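Long-range contacts in epoxyqueuosine reductase (Streptococcus thermophilus, PDB 5D6S), which belongs to the QueG family of iron-sulfur proteins and holds cobalamin together with two iron/sulfur clusters in one chain: residues Glu67-Gly72 and Thr231-Arg236; Arg116-Pro121 and Lys257-Gly262; Cys221-Leu226 and Arg236-Gln241. All blocks are in the same frame, centred on the assembly; numbering follows the deposited sequence.

Interaction 1: residues Glu67-Gly72 and Thr231-Arg236; sequences EGRTTG and TMNARR
In R69, CG stands anti to the carbonyl carbon and the chain bends at chi3 (-11°), which brings NE to the backbone of M232; in R235, a bend at chi2 (63°) sets CD 3.6 Å from G68 O. These two arginines, one from each segment, carry the contact: R69 grips one carbonyl of the other segment and R235 two. R69 NE donates to M232 O at 3.1 Å in a nearly straight bond (166°). The oxygen lies in the guanidinium plane, whereas NE sits well above the plane of the carbonyl. The amide of N233 is turned almost perpendicular to the R69 guanidinium and presses its ND2 against the root of that side chain, 3.6 Å from R69 CA. G68 ends helix 55-67 in a Schellman motif, with the positive phi that glycine adopts readily, and the chain emerging from this helix end runs beside the short 3-10 turn A234-R236 of the ferredoxin-like cluster region. Here the backbones join directly, A234 N donating to R69 O at 3.0 Å. R235 NH1 is shared between two successive carbonyls: it meets T70 O in its carbonyl plane, on a lone pair, at 3.0 Å, and T71 O by a weak bond of 2.8 Å. Both oxygens lie at the guanidinium edge. T71 CG2 packs on A234 CB at 3.5 Å, while T71 OG1 is hydrogen-bonded to E74. T71, T231, M232 and A234 belong to the cobalamin pocket, with T231 OG1 making a weak hydrogen bond to cobalamin itself.

Interaction 2: residues Arg116-Pro121 and Lys257-Gly262; sequences RGKITP and KTVIYG
K118 and V259 form a single parallel beta bridge between two loops, the touching parts running 20° apart, and the pairing ties the loop after strand 93-100 to the iron-sulfur region of the chain. The bonds alternate as expected of parallel pairing: K118 N donates to T258 O at 2.9 Å, and K118 O receives I260 N at 2.8 Å, so that K118 grips the residues flanking V259. The approach differs at the two acceptors. K118 N sits well above the plane of the T258 carbonyl, whereas I260 N arrives nearly along the C=O axis of K118. That oxygen also takes a CA-H...O contact from V259 CA at 3.3 Å. Beyond the bridge the register slips by one residue, and T120 N bonds to Y261 O at 3.0 Å in an almost straight line (168°). In I119, CG1 is anti to the backbone N (chi1 161°) and lies 3.8 Å from Y261 CB, and T120 CG2 comes obliquely to the Y261 ring at CD2. The K118 side chain crosses that of T258 obliquely, K118 CE lying 4.0 Å from T258 OG1. The hydroxyl of T120 is held by D264, and T120 and G262 belong to the cobalamin pocket. R116 forms its salt bridge outside the pair, with D287. Helix 318-331 packs against the 257-262 segment, with I260 on A328, Y261 on L321 and N324 bonded to the I260 carbonyl, while G262 N is held by T242 of helix 238-243.

Interaction 3: residues Cys221-Leu226 and Arg236-Gln241; sequences CPTSCL and RCLSFQ. With SF4 (iron/sulfur cluster), chain G.
The chain rounds a type I turn from C221 to S224, and its CA trace comes nearest to the second segment at C225, 5.5 Å from the CA of R236, just ahead of helix 238-243. T223 and R236 are joined by two reciprocal bonds. R236 NH2 donates to T223 O at 2.8 Å, almost straight (170°) and on a lone pair, with the oxygen in the guanidinium plane; the same NH2 forms a salt bridge with E251. In return, T223 OG1, set by chi1 of 60° between its own backbone N and carbonyl carbon, donates to R236 O at 2.7 Å from above that carbonyl's plane. C221 closes the ferredoxin-type CxxCxxCxxxCP sequence begun by C211, C214 and C217, and, as in ferredoxins, it serves the other cluster: its SG binds the iron FE4 at 2.2 Å. C237 SG, anti to its backbone N, binds the iron FE1 of the same cluster at 2.1 Å. Each sulfur also accepts a backbone N-H. C225 N donates to C221 SG at 3.4 Å; C237 is the N-cap of helix 238-243, and its SG accepts a weak capping bond from S239 N, which may ease the negative charge on the sulfur. Alongside the cluster, L238 bridges to both P222 and T223, its CD1 on P222 CG at 3.9 Å and its CD2 on T223 CG2 at 3.8 Å.

How the interactions relate
Interactions 1 and 3 are continuous: their centres lie 9 Å apart, they share R236, and N233 N is 3.0 Å from C225 O, probably hydrogen-bonded. A234 O also rests on F240, with 3.3 Å to F240 CB. Interaction 2 is more distant, its centre 14 Å from that of interaction 3 and 21 Å from that of interaction 1, but G262 CA lies 3.7 Å from S239 OG. All three border the bound cobalamin. The M232 side chain of interaction 1 lies about 3 Å from cobalamin and about 4 Å from the cluster held by interaction 3 (nearest atoms), while interactions 1 and 2 bring distant parts of the chain up to that cluster region.

Interaction 1: residues Glu67-Gly72 and Thr231-Arg236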
ATOM      1  N   GLU A  67     -16.164  15.476  -0.729  1.00 66.10           N
ATOM      2  CA  GLU A  67     -16.993  14.329  -0.329  1.00 66.31           C
ATOM      3  C   GLU A  67     -16.387  13.429   0.766  1.00 62.14           C
ATOM      4  O   GLU A  67     -17.020  12.473   1.194  1.00 68.29           O
ATOM      5  CB  GLU A  67     -17.304  13.464  -1.550  1.00 68.22           C
ATOM      6  CG  GLU A  67     -18.120  14.195  -2.610  1.00 74.63           C
ATOM      7  CD  GLU A  67     -18.672  13.274  -3.686  1.00 77.40           C
ATOM      8  OE1 GLU A  67     -18.007  12.280  -4.058  1.00 74.15           O
ATOM      9  OE2 GLU A  67     -19.804  13.533  -4.138  1.00 85.25           O
ATOM     10  N   GLY A  68     -15.163  13.724   1.191  1.00 51.94           N
ATOM     11  CA  GLY A  68     -14.513  13.021   2.292  1.00 54.34           C
ATOM     12  C   GLY A  68     -14.012  11.635   1.958  1.00 55.24           C
ATOM     13  O   GLY A  68     -13.940  10.782   2.822  1.00 60.57           O
ATOM     14  N   ARG A  69     -13.658  11.422   0.698  1.00 57.09           N
ATOM     15  CA  ARG A  69     -13.237  10.117   0.209  1.00 61.25           C
ATOM     16  C   ARG A  69     -11.697  10.010   0.136  1.00 58.37           C
ATOM     17  O   ARG A  69     -11.135   8.996  -0.301  1.00 64.77           O
ATOM     18  CB  ARG A  69     -13.862   9.836  -1.174  1.00 61.32           C
ATOM     19  CG  ARG A  69     -15.391   9.832  -1.200  1.00 65.00           C
ATOM     20  CD  ARG A  69     -15.990   9.604  -2.596  1.00 64.27           C
ATOM     21  NE  ARG A  69     -14.980   9.685  -3.655  1.00 66.32           N
ATOM     22  CZ  ARG A  69     -14.802  10.687  -4.513  1.00 61.50           C
ATOM     23  NH1 ARG A  69     -15.576  11.761  -4.519  1.00 69.99           N
ATOM     24  NH2 ARG A  69     -13.821  10.609  -5.382  1.00 66.89           N
ATOM     25  N   THR A  70     -11.037  11.050   0.603  1.00 58.58           N
ATOM     26  CA  THR A  70      -9.589  11.137   0.621  1.00 58.54           C
ATOM     27  C   THR A  70      -8.993  10.533   1.926  1.00 55.97           C
ATOM     28  O   THR A  70      -9.602  10.612   2.995  1.00 49.96           O
ATOM     29  CB  THR A  70      -9.150  12.603   0.497  1.00 60.80           C
ATOM     30  OG1 THR A  70      -7.736  12.676   0.664  1.00 82.84           O
ATOM     31  CG2 THR A  70      -9.780  13.489   1.587  1.00 61.85           C
ATOM     32  N   THR A  71      -7.793   9.950   1.832  1.00 51.23           N
ATOM     33  CA  THR A  71      -7.137   9.303   2.996  1.00 48.44           C
ATOM     34  C   THR A  71      -6.450  10.256   3.946  1.00 51.86           C
ATOM     35  O   THR A  71      -6.333   9.961   5.134  1.00 66.01           O
ATOM     36  CB  THR A  71      -6.016   8.318   2.604  1.00 39.09           C
ATOM     37  OG1 THR A  71      -4.990   9.020   1.898  1.00 39.63           O
ATOM     38  CG2 THR A  71      -6.548   7.242   1.760  1.00 44.96           C
ATOM     39  N   GLY A  72      -5.910  11.340   3.409  1.00 47.99           N
ATOM     40  CA  GLY A  72      -5.012  12.209   4.156  1.00 50.09           C
ATOM     41  C   GLY A  72      -3.562  12.031   3.770  1.00 51.45           C
ATOM     42  O   GLY A  72      -2.713  12.790   4.208  1.00 58.35           O
ATOM     43  N   THR A 231     -12.182   5.486  -9.527  1.00 68.19           N
ATOM     44  CA  THR A 231     -12.284   6.402  -8.404  1.00 60.91           C
ATOM     45  C   THR A 231     -12.826   5.627  -7.211  1.00 65.39           C
ATOM     46  O   THR A 231     -13.334   4.509  -7.377  1.00 67.51           O
ATOM     47  CB  THR A 231     -13.118   7.618  -8.834  1.00 59.86           C
ATOM     48  OG1 THR A 231     -12.260   8.764  -8.821  1.00 69.09           O
ATOM     49  CG2 THR A 231     -14.360   7.887  -7.982  1.00 52.72           C
ATOM     50  N   MET A 232     -12.703   6.194  -6.013  1.00 71.23           N
ATOM     51  CA  MET A 232     -12.737   5.388  -4.782  1.00 68.12           C
ATOM     52  C   MET A 232     -13.225   6.146  -3.553  1.00 58.00           C
ATOM     53  O   MET A 232     -12.969   7.335  -3.435  1.00 59.82           O
ATOM     54  CB  MET A 232     -11.302   4.905  -4.550  1.00 66.11           C
ATOM     55  CG  MET A 232     -11.026   4.253  -3.224  1.00 69.00           C
ATOM     56  SD  MET A 232      -9.253   3.975  -3.053  1.00 71.87           S
ATOM     57  CE  MET A 232      -9.058   2.352  -3.789  1.00 57.35           C
ATOM     58  N   ASN A 233     -13.930   5.472  -2.644  1.00 54.37           N
ATOM     59  CA  ASN A 233     -13.991   5.962  -1.240  1.00 58.15           C
ATOM     60  C   ASN A 233     -12.827   5.404  -0.404  1.00 54.00           C
ATOM     61  O   ASN A 233     -12.950   4.347   0.183  1.00 50.83           O
ATOM     62  CB  ASN A 233     -15.295   5.613  -0.553  1.00 62.03           C
ATOM     63  CG  ASN A 233     -15.408   6.257   0.823  1.00 63.36           C
ATOM     64  OD1 ASN A 233     -16.465   6.245   1.446  1.00 68.50           O
ATOM     65  ND2 ASN A 233     -14.354   6.896   1.262  1.00 55.80           N
ATOM     66  N   ALA A 234     -11.680   6.090  -0.409  1.00 49.02           N
ATOM     67  CA  ALA A 234     -10.415   5.500   0.057  1.00 50.79           C
ATOM     68  C   ALA A 234     -10.421   5.191   1.551  1.00 49.38           C
ATOM     69  O   ALA A 234      -9.729   4.307   2.047  1.00 50.96           O
ATOM     70  CB  ALA A 234      -9.269   6.437  -0.278  1.00 53.76           C
ATOM     71  N   ARG A 235     -11.132   6.042   2.256  1.00 49.61           N
ATOM     72  CA  ARG A 235     -11.587   5.846   3.587  1.00 47.56           C
ATOM     73  C   ARG A 235     -12.054   4.400   3.855  1.00 50.30           C
ATOM     74  O   ARG A 235     -11.932   3.940   4.986  1.00 55.16           O
ATOM     75  CB  ARG A 235     -12.770   6.786   3.739  1.00 57.49           C
ATOM     76  CG  ARG A 235     -12.772   7.779   4.879  1.00 58.48           C
ATOM     77  CD  ARG A 235     -11.655   8.796   4.840  1.00 52.10           C
ATOM     78  NE  ARG A 235     -11.197   8.864   6.221  1.00 58.17           N
ATOM     79  CZ  ARG A 235      -9.996   9.250   6.641  1.00 51.56           C
ATOM     80  NH1 ARG A 235      -9.066   9.683   5.813  1.00 49.09           N
ATOM     81  NH2 ARG A 235      -9.742   9.188   7.925  1.00 56.06           N
ATOM     82  N   ARG A 236     -12.582   3.694   2.849  1.00 44.87           N
ATOM     83  CA  ARG A 236     -13.007   2.276   3.004  1.00 41.45           C
ATOM     84  C   ARG A 236     -12.096   1.272   2.291  1.00 41.66           C
ATOM     85  O   ARG A 236     -12.382   0.095   2.246  1.00 41.95           O
ATOM     86  CB  ARG A 236     -14.438   2.067   2.532  1.00 40.16           C
ATOM     87  CG  ARG A 236     -15.456   2.922   3.274  1.00 45.78           C
ATOM     88  CD  ARG A 236     -16.902   2.740   2.796  1.00 49.16           C
ATOM     89  NE  ARG A 236     -17.207   1.325   2.567  1.00 50.41           N
ATOM     90  CZ  ARG A 236     -17.499   0.450   3.522  1.00 51.57           C
ATOM     91  NH1 ARG A 236     -17.578   0.823   4.818  1.00 55.43           N
ATOM     92  NH2 ARG A 236     -17.721  -0.805   3.192  1.00 46.87           N
TER

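Interaction 2: residues Arg116-Pro121 and Lys257-Gly262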
ATOM      1  N   ARG A 116       1.088 -17.645  10.406  1.00 52.79           N
ATOM      2  CA  ARG A 116       1.662 -16.521   9.672  1.00 55.35           C
ATOM      3  C   ARG A 116       0.563 -15.629   9.068  1.00 55.63           C
ATOM      4  O   ARG A 116      -0.511 -16.103   8.703  1.00 55.00           O
ATOM      5  CB  ARG A 116       2.554 -17.030   8.540  1.00 50.76           C
ATOM      6  CG  ARG A 116       3.786 -17.787   8.981  1.00 57.50           C
ATOM      7  CD  ARG A 116       4.599 -18.334   7.804  1.00 56.33           C
ATOM      8  NE  ARG A 116       5.966 -17.821   7.885  1.00 58.70           N
ATOM      9  CZ  ARG A 116       6.998 -18.469   8.397  1.00 62.83           C
ATOM     10  NH1 ARG A 116       8.184 -17.874   8.461  1.00 62.95           N
ATOM     11  NH2 ARG A 116       6.872 -19.717   8.825  1.00 71.47           N
ATOM     12  N   GLY A 117       0.845 -14.336   8.984  1.00 53.58           N
ATOM     13  CA  GLY A 117      -0.003 -13.417   8.248  1.00 53.06           C
ATOM     14  C   GLY A 117       0.638 -13.119   6.912  1.00 58.43           C
ATOM     15  O   GLY A 117       1.786 -13.494   6.669  1.00 65.00           O
ATOM     16  N   LYS A 118      -0.117 -12.482   6.031  1.00 61.35           N
ATOM     17  CA  LYS A 118       0.394 -12.029   4.739  1.00 65.76           C
ATOM     18  C   LYS A 118       0.544 -10.518   4.764  1.00 61.99           C
ATOM     19  O   LYS A 118      -0.100  -9.819   5.520  1.00 77.63           O
ATOM     20  CB  LYS A 118      -0.544 -12.399   3.586  1.00 70.32           C
ATOM     21  CG  LYS A 118      -0.941 -13.864   3.449  1.00 81.84           C
ATOM     22  CD  LYS A 118      -2.155 -14.001   2.517  1.00 91.85           C
ATOM     23  CE  LYS A 118      -2.809 -15.375   2.578  1.00 99.06           C
ATOM     24  NZ  LYS A 118      -1.888 -16.457   2.136  1.00 99.06           N
ATOM     25  N   ILE A 119       1.352 -10.016   3.862  1.00 61.39           N
ATOM     26  CA  ILE A 119       1.661  -8.609   3.792  1.00 64.14           C
ATOM     27  C   ILE A 119       1.948  -8.292   2.313  1.00 59.91           C
ATOM     28  O   ILE A 119       2.761  -8.942   1.697  1.00 47.58           O
ATOM     29  CB  ILE A 119       2.843  -8.260   4.714  1.00 66.94           C
ATOM     30  CG1 ILE A 119       3.404  -6.900   4.209  1.00 61.61           C
ATOM     31  CG2 ILE A 119       3.786  -9.462   4.747  1.00 77.44           C
ATOM     32  CD1 ILE A 119       4.822  -6.770   3.690  1.00 67.32           C
ATOM     33  N   THR A 120       1.230  -7.316   1.749  1.00 62.55           N
ATOM     34  CA  THR A 120       1.201  -7.051   0.287  1.00 61.01           C
ATOM     35  C   THR A 120       2.549  -7.140  -0.425  1.00 61.08           C
ATOM     36  O   THR A 120       3.561  -6.677   0.099  1.00 68.08           O
ATOM     37  CB  THR A 120       0.602  -5.667  -0.052  1.00 59.61           C
ATOM     38  OG1 THR A 120       0.716  -5.437  -1.460  1.00 64.06           O
ATOM     39  CG2 THR A 120       1.325  -4.559   0.651  1.00 57.84           C
ATOM     40  N   PRO A 121       2.568  -7.739  -1.628  1.00 67.08           N
ATOM     41  CA  PRO A 121       3.821  -7.834  -2.396  1.00 61.47           C
ATOM     42  C   PRO A 121       4.396  -6.467  -2.747  1.00 61.56           C
ATOM     43  O   PRO A 121       5.596  -6.364  -2.997  1.00 58.91           O
ATOM     44  CB  PRO A 121       3.427  -8.584  -3.674  1.00 63.03           C
ATOM     45  CG  PRO A 121       1.971  -8.919  -3.583  1.00 63.43           C
ATOM     46  CD  PRO A 121       1.394  -8.250  -2.373  1.00 69.29           C
ATOM     47  N   LYS A 257      -8.695 -10.308   6.953  1.00 55.89           N
ATOM     48  CA  LYS A 257      -8.333 -11.725   7.107  1.00 51.78           C
ATOM     49  C   LYS A 257      -6.997 -11.796   7.792  1.00 47.75           C
ATOM     50  O   LYS A 257      -6.880 -11.350   8.928  1.00 55.05           O
ATOM     51  CB  LYS A 257      -8.344 -12.445   5.762  1.00 59.55           C
ATOM     52  CG  LYS A 257      -9.734 -12.611   5.152  1.00 61.36           C
ATOM     53  CD  LYS A 257      -9.700 -13.610   4.008  1.00 72.34           C
ATOM     54  CE  LYS A 257     -11.054 -14.275   3.772  1.00 83.60           C
ATOM     55  NZ  LYS A 257     -12.033 -13.347   3.151  1.00 80.02           N
ATOM     56  N   THR A 258      -5.971 -12.256   7.094  1.00 53.05           N
ATOM     57  CA  THR A 258      -4.609 -12.305   7.662  1.00 53.37           C
ATOM     58  C   THR A 258      -3.651 -11.352   6.966  1.00 48.46           C
ATOM     59  O   THR A 258      -2.467 -11.367   7.211  1.00 52.14           O
ATOM     60  CB  THR A 258      -4.026 -13.736   7.578  1.00 59.65           C
ATOM     61  OG1 THR A 258      -3.947 -14.152   6.205  1.00 61.34           O
ATOM     62  CG2 THR A 258      -4.909 -14.707   8.348  1.00 58.88           C
ATOM     63  N   VAL A 259      -4.173 -10.499   6.102  1.00 56.21           N
ATOM     64  CA  VAL A 259      -3.338  -9.531   5.389  1.00 53.50           C
ATOM     65  C   VAL A 259      -3.156  -8.319   6.280  1.00 56.10           C
ATOM     66  O   VAL A 259      -4.070  -7.489   6.381  1.00 59.76           O
ATOM     67  CB  VAL A 259      -3.963  -9.105   4.040  1.00 51.35           C
ATOM     68  CG1 VAL A 259      -3.036  -8.160   3.318  1.00 53.34           C
ATOM     69  CG2 VAL A 259      -4.206 -10.318   3.148  1.00 51.35           C
ATOM     70  N   ILE A 260      -1.983  -8.222   6.907  1.00 48.72           N
ATOM     71  CA  ILE A 260      -1.725  -7.205   7.915  1.00 51.86           C
ATOM     72  C   ILE A 260      -1.147  -5.908   7.378  1.00 53.38           C
ATOM     73  O   ILE A 260      -0.869  -4.987   8.134  1.00 57.37           O
ATOM     74  CB  ILE A 260      -0.777  -7.703   9.026  1.00 51.18           C
ATOM     75  CG1 ILE A 260       0.624  -7.934   8.492  1.00 46.31           C
ATOM     76  CG2 ILE A 260      -1.354  -8.935   9.714  1.00 53.03           C
ATOM     77  CD1 ILE A 260       1.598  -8.469   9.523  1.00 46.86           C
ATOM     78  N   TYR A 261      -0.974  -5.826   6.075  1.00 55.68           N
ATOM     79  CA  TYR A 261      -0.535  -4.579   5.427  1.00 55.70           C
ATOM     80  C   TYR A 261      -0.929  -4.564   3.944  1.00 53.06           C
ATOM     81  O   TYR A 261      -0.556  -5.446   3.179  1.00 47.55           O
ATOM     82  CB  TYR A 261       0.979  -4.370   5.555  1.00 53.47           C
ATOM     83  CG  TYR A 261       1.385  -2.982   5.139  1.00 55.82           C
ATOM     84  CD1 TYR A 261       1.192  -1.911   5.992  1.00 56.42           C
ATOM     85  CD2 TYR A 261       1.910  -2.725   3.872  1.00 57.51           C
ATOM     86  CE1 TYR A 261       1.516  -0.614   5.614  1.00 57.79           C
ATOM     87  CE2 TYR A 261       2.258  -1.435   3.492  1.00 57.07           C
ATOM     88  CZ  TYR A 261       2.040  -0.377   4.370  1.00 56.60           C
ATOM     89  OH  TYR A 261       2.333   0.924   4.010  1.00 60.92           O
ATOM     90  N   GLY A 262      -1.708  -3.567   3.548  1.00 58.14           N
ATOM     91  CA  GLY A 262      -2.156  -3.467   2.168  1.00 54.99           C
ATOM     92  C   GLY A 262      -3.275  -4.435   1.843  1.00 57.41           C
ATOM     93  O   GLY A 262      -3.739  -5.200   2.701  1.00 56.75           O
TER

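Interaction 3: residues Cys221-Leu226 and Arg236-Gln241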
ATOM      1  N   CYS A 221     -13.893  -6.315  -4.511  1.00 72.55           N
ATOM      2  CA  CYS A 221     -13.526  -5.422  -3.394  1.00 72.63           C
ATOM      3  C   CYS A 221     -14.432  -5.715  -2.209  1.00 70.78           C
ATOM      4  O   CYS A 221     -15.633  -5.500  -2.316  1.00 76.74           O
ATOM      5  CB  CYS A 221     -13.669  -3.949  -3.763  1.00 68.85           C
ATOM      6  SG  CYS A 221     -13.160  -2.772  -2.470  1.00 60.03           S
ATOM      7  N   PRO A 222     -13.852  -6.159  -1.078  1.00 58.23           N
ATOM      8  CA  PRO A 222     -14.633  -6.629   0.060  1.00 52.65           C
ATOM      9  C   PRO A 222     -15.348  -5.545   0.823  1.00 52.21           C
ATOM     10  O   PRO A 222     -16.218  -5.839   1.643  1.00 58.93           O
ATOM     11  CB  PRO A 222     -13.597  -7.298   0.964  1.00 52.89           C
ATOM     12  CG  PRO A 222     -12.261  -7.109   0.308  1.00 55.44           C
ATOM     13  CD  PRO A 222     -12.414  -6.090  -0.766  1.00 58.54           C
ATOM     14  N   THR A 223     -15.007  -4.302   0.542  1.00 51.05           N
ATOM     15  CA  THR A 223     -15.707  -3.172   1.134  1.00 57.53           C
ATOM     16  C   THR A 223     -16.557  -2.411   0.117  1.00 62.13           C
ATOM     17  O   THR A 223     -17.281  -1.492   0.496  1.00 58.91           O
ATOM     18  CB  THR A 223     -14.717  -2.158   1.765  1.00 57.18           C
ATOM     19  OG1 THR A 223     -13.821  -1.657   0.767  1.00 56.53           O
ATOM     20  CG2 THR A 223     -13.907  -2.805   2.845  1.00 58.21           C
ATOM     21  N   SER A 224     -16.440  -2.770  -1.168  1.00 61.30           N
ATOM     22  CA  SER A 224     -17.096  -2.029  -2.261  1.00 58.06           C
ATOM     23  C   SER A 224     -16.699  -0.556  -2.255  1.00 57.02           C
ATOM     24  O   SER A 224     -17.521   0.313  -2.529  1.00 54.94           O
ATOM     25  CB  SER A 224     -18.628  -2.111  -2.196  1.00 52.44           C
ATOM     26  OG  SER A 224     -19.081  -3.441  -2.268  1.00 53.03           O
ATOM     27  N   CYS A 225     -15.425  -0.269  -2.005  1.00 56.96           N
ATOM     28  CA  CYS A 225     -14.977   1.143  -1.981  1.00 59.31           C
ATOM     29  C   CYS A 225     -14.876   1.744  -3.414  1.00 58.28           C
ATOM     30  O   CYS A 225     -15.139   2.941  -3.614  1.00 53.49           O
ATOM     31  CB  CYS A 225     -13.648   1.329  -1.222  1.00 48.71           C
ATOM     32  SG  CYS A 225     -12.188   0.532  -1.968  1.00 58.95           S
ATOM     33  N   LEU A 226     -14.507   0.902  -4.381  1.00 56.29           N
ATOM     34  CA  LEU A 226     -14.322   1.326  -5.779  1.00 58.67           C
ATOM     35  C   LEU A 226     -15.643   1.799  -6.379  1.00 58.38           C
ATOM     36  O   LEU A 226     -16.656   1.120  -6.243  1.00 66.02           O
ATOM     37  CB  LEU A 226     -13.776   0.170  -6.603  1.00 57.62           C
ATOM     38  CG  LEU A 226     -12.367  -0.244  -6.213  1.00 59.32           C
ATOM     39  CD1 LEU A 226     -12.012  -1.639  -6.708  1.00 57.08           C
ATOM     40  CD2 LEU A 226     -11.337   0.759  -6.719  1.00 54.86           C
ATOM     41  N   ARG A 236     -12.582   3.694   2.849  1.00 44.87           N
ATOM     42  CA  ARG A 236     -13.007   2.276   3.004  1.00 41.45           C
ATOM     43  C   ARG A 236     -12.096   1.272   2.291  1.00 41.66           C
ATOM     44  O   ARG A 236     -12.382   0.095   2.246  1.00 41.95           O
ATOM     45  CB  ARG A 236     -14.438   2.067   2.532  1.00 40.16           C
ATOM     46  CG  ARG A 236     -15.456   2.922   3.274  1.00 45.78           C
ATOM     47  CD  ARG A 236     -16.902   2.740   2.796  1.00 49.16           C
ATOM     48  NE  ARG A 236     -17.207   1.325   2.567  1.00 50.41           N
ATOM     49  CZ  ARG A 236     -17.499   0.450   3.522  1.00 51.57           C
ATOM     50  NH1 ARG A 236     -17.578   0.823   4.818  1.00 55.43           N
ATOM     51  NH2 ARG A 236     -17.721  -0.805   3.192  1.00 46.87           N
ATOM     52  N   CYS A 237     -10.995   1.727   1.730  1.00 46.98           N
ATOM     53  CA  CYS A 237     -10.007   0.777   1.236  1.00 54.23           C
ATOM     54  C   CYS A 237      -9.335   0.078   2.432  1.00 55.28           C
ATOM     55  O   CYS A 237      -8.914   0.728   3.384  1.00 55.96           O
ATOM     56  CB  CYS A 237      -8.917   1.437   0.372  1.00 51.01           C
ATOM     57  SG  CYS A 237      -7.951   0.179  -0.525  1.00 57.49           S
ATOM     58  N   LEU A 238      -9.222  -1.238   2.365  1.00 51.97           N
ATOM     59  CA  LEU A 238      -8.500  -1.981   3.378  1.00 52.55           C
ATOM     60  C   LEU A 238      -7.030  -1.642   3.368  1.00 55.16           C
ATOM     61  O   LEU A 238      -6.357  -1.791   4.391  1.00 54.37           O
ATOM     62  CB  LEU A 238      -8.665  -3.479   3.161  1.00 52.96           C
ATOM     63  CG  LEU A 238     -10.080  -4.049   3.316  1.00 52.46           C
ATOM     64  CD1 LEU A 238     -10.004  -5.552   3.147  1.00 53.80           C
ATOM     65  CD2 LEU A 238     -10.702  -3.697   4.646  1.00 51.00           C
ATOM     66  N   SER A 239      -6.495  -1.216   2.223  1.00 54.44           N
ATOM     67  CA  SER A 239      -5.077  -0.814   2.200  1.00 55.39           C
ATOM     68  C   SER A 239      -4.872   0.357   3.142  1.00 54.13           C
ATOM     69  O   SER A 239      -3.864   0.457   3.854  1.00 58.01           O
ATOM     70  CB  SER A 239      -4.618  -0.431   0.804  1.00 55.09           C
ATOM     71  OG  SER A 239      -3.213  -0.176   0.789  1.00 55.29           O
ATOM     72  N   PHE A 240      -5.867   1.241   3.161  1.00 49.94           N
ATOM     73  CA  PHE A 240      -5.855   2.394   4.036  1.00 43.93           C
ATOM     74  C   PHE A 240      -6.050   1.936   5.452  1.00 44.19           C
ATOM     75  O   PHE A 240      -5.330   2.359   6.343  1.00 51.69           O
ATOM     76  CB  PHE A 240      -6.942   3.402   3.625  1.00 44.99           C
ATOM     77  CG  PHE A 240      -7.117   4.538   4.594  1.00 41.88           C
ATOM     78  CD1 PHE A 240      -6.059   5.390   4.884  1.00 41.28           C
ATOM     79  CD2 PHE A 240      -8.306   4.718   5.258  1.00 37.63           C
ATOM     80  CE1 PHE A 240      -6.217   6.426   5.791  1.00 34.03           C
ATOM     81  CE2 PHE A 240      -8.448   5.717   6.189  1.00 35.22           C
ATOM     82  CZ  PHE A 240      -7.421   6.581   6.448  1.00 30.42           C
ATOM     83  N   GLN A 241      -7.020   1.067   5.668  1.00 47.52           N
ATOM     84  CA  GLN A 241      -7.363   0.678   7.026  1.00 46.56           C
ATOM     85  C   GLN A 241      -6.162   0.050   7.727  1.00 43.55           C
ATOM     86  O   GLN A 241      -5.906   0.322   8.907  1.00 51.34           O
ATOM     87  CB  GLN A 241      -8.540  -0.267   7.049  1.00 44.16           C
ATOM     88  CG  GLN A 241      -9.881   0.399   6.810  1.00 48.29           C
ATOM     89  CD  GLN A 241     -10.241   1.521   7.761  1.00 44.96           C
ATOM     90  OE1 GLN A 241     -10.695   2.549   7.329  1.00 40.79           O
ATOM     91  NE2 GLN A 241     -10.080   1.314   9.057  1.00 54.30           N
TER
HETATM   92 FE1  SF4 G 402      -8.878  -1.378  -1.630  1.00 53.29          FE
HETATM   93 FE2  SF4 G 402      -8.875  -3.953  -1.508  1.00 64.39          FE
HETATM   94 FE3  SF4 G 402      -8.719  -2.756  -3.821  1.00 60.87          FE
HETATM   95 FE4  SF4 G 402     -10.934  -2.734  -2.521  1.00 57.24          FE
HETATM   96  S1  SF4 G 402      -9.934  -4.393  -3.287  1.00 59.95           S
HETATM   97  S2  SF4 G 402      -9.967  -1.119  -3.422  1.00 56.03           S
HETATM   98  S3  SF4 G 402     -10.155  -2.667  -0.514  1.00 57.79           S
HETATM   99  S4  SF4 G 402      -7.330  -2.682  -2.237  1.00 54.43           S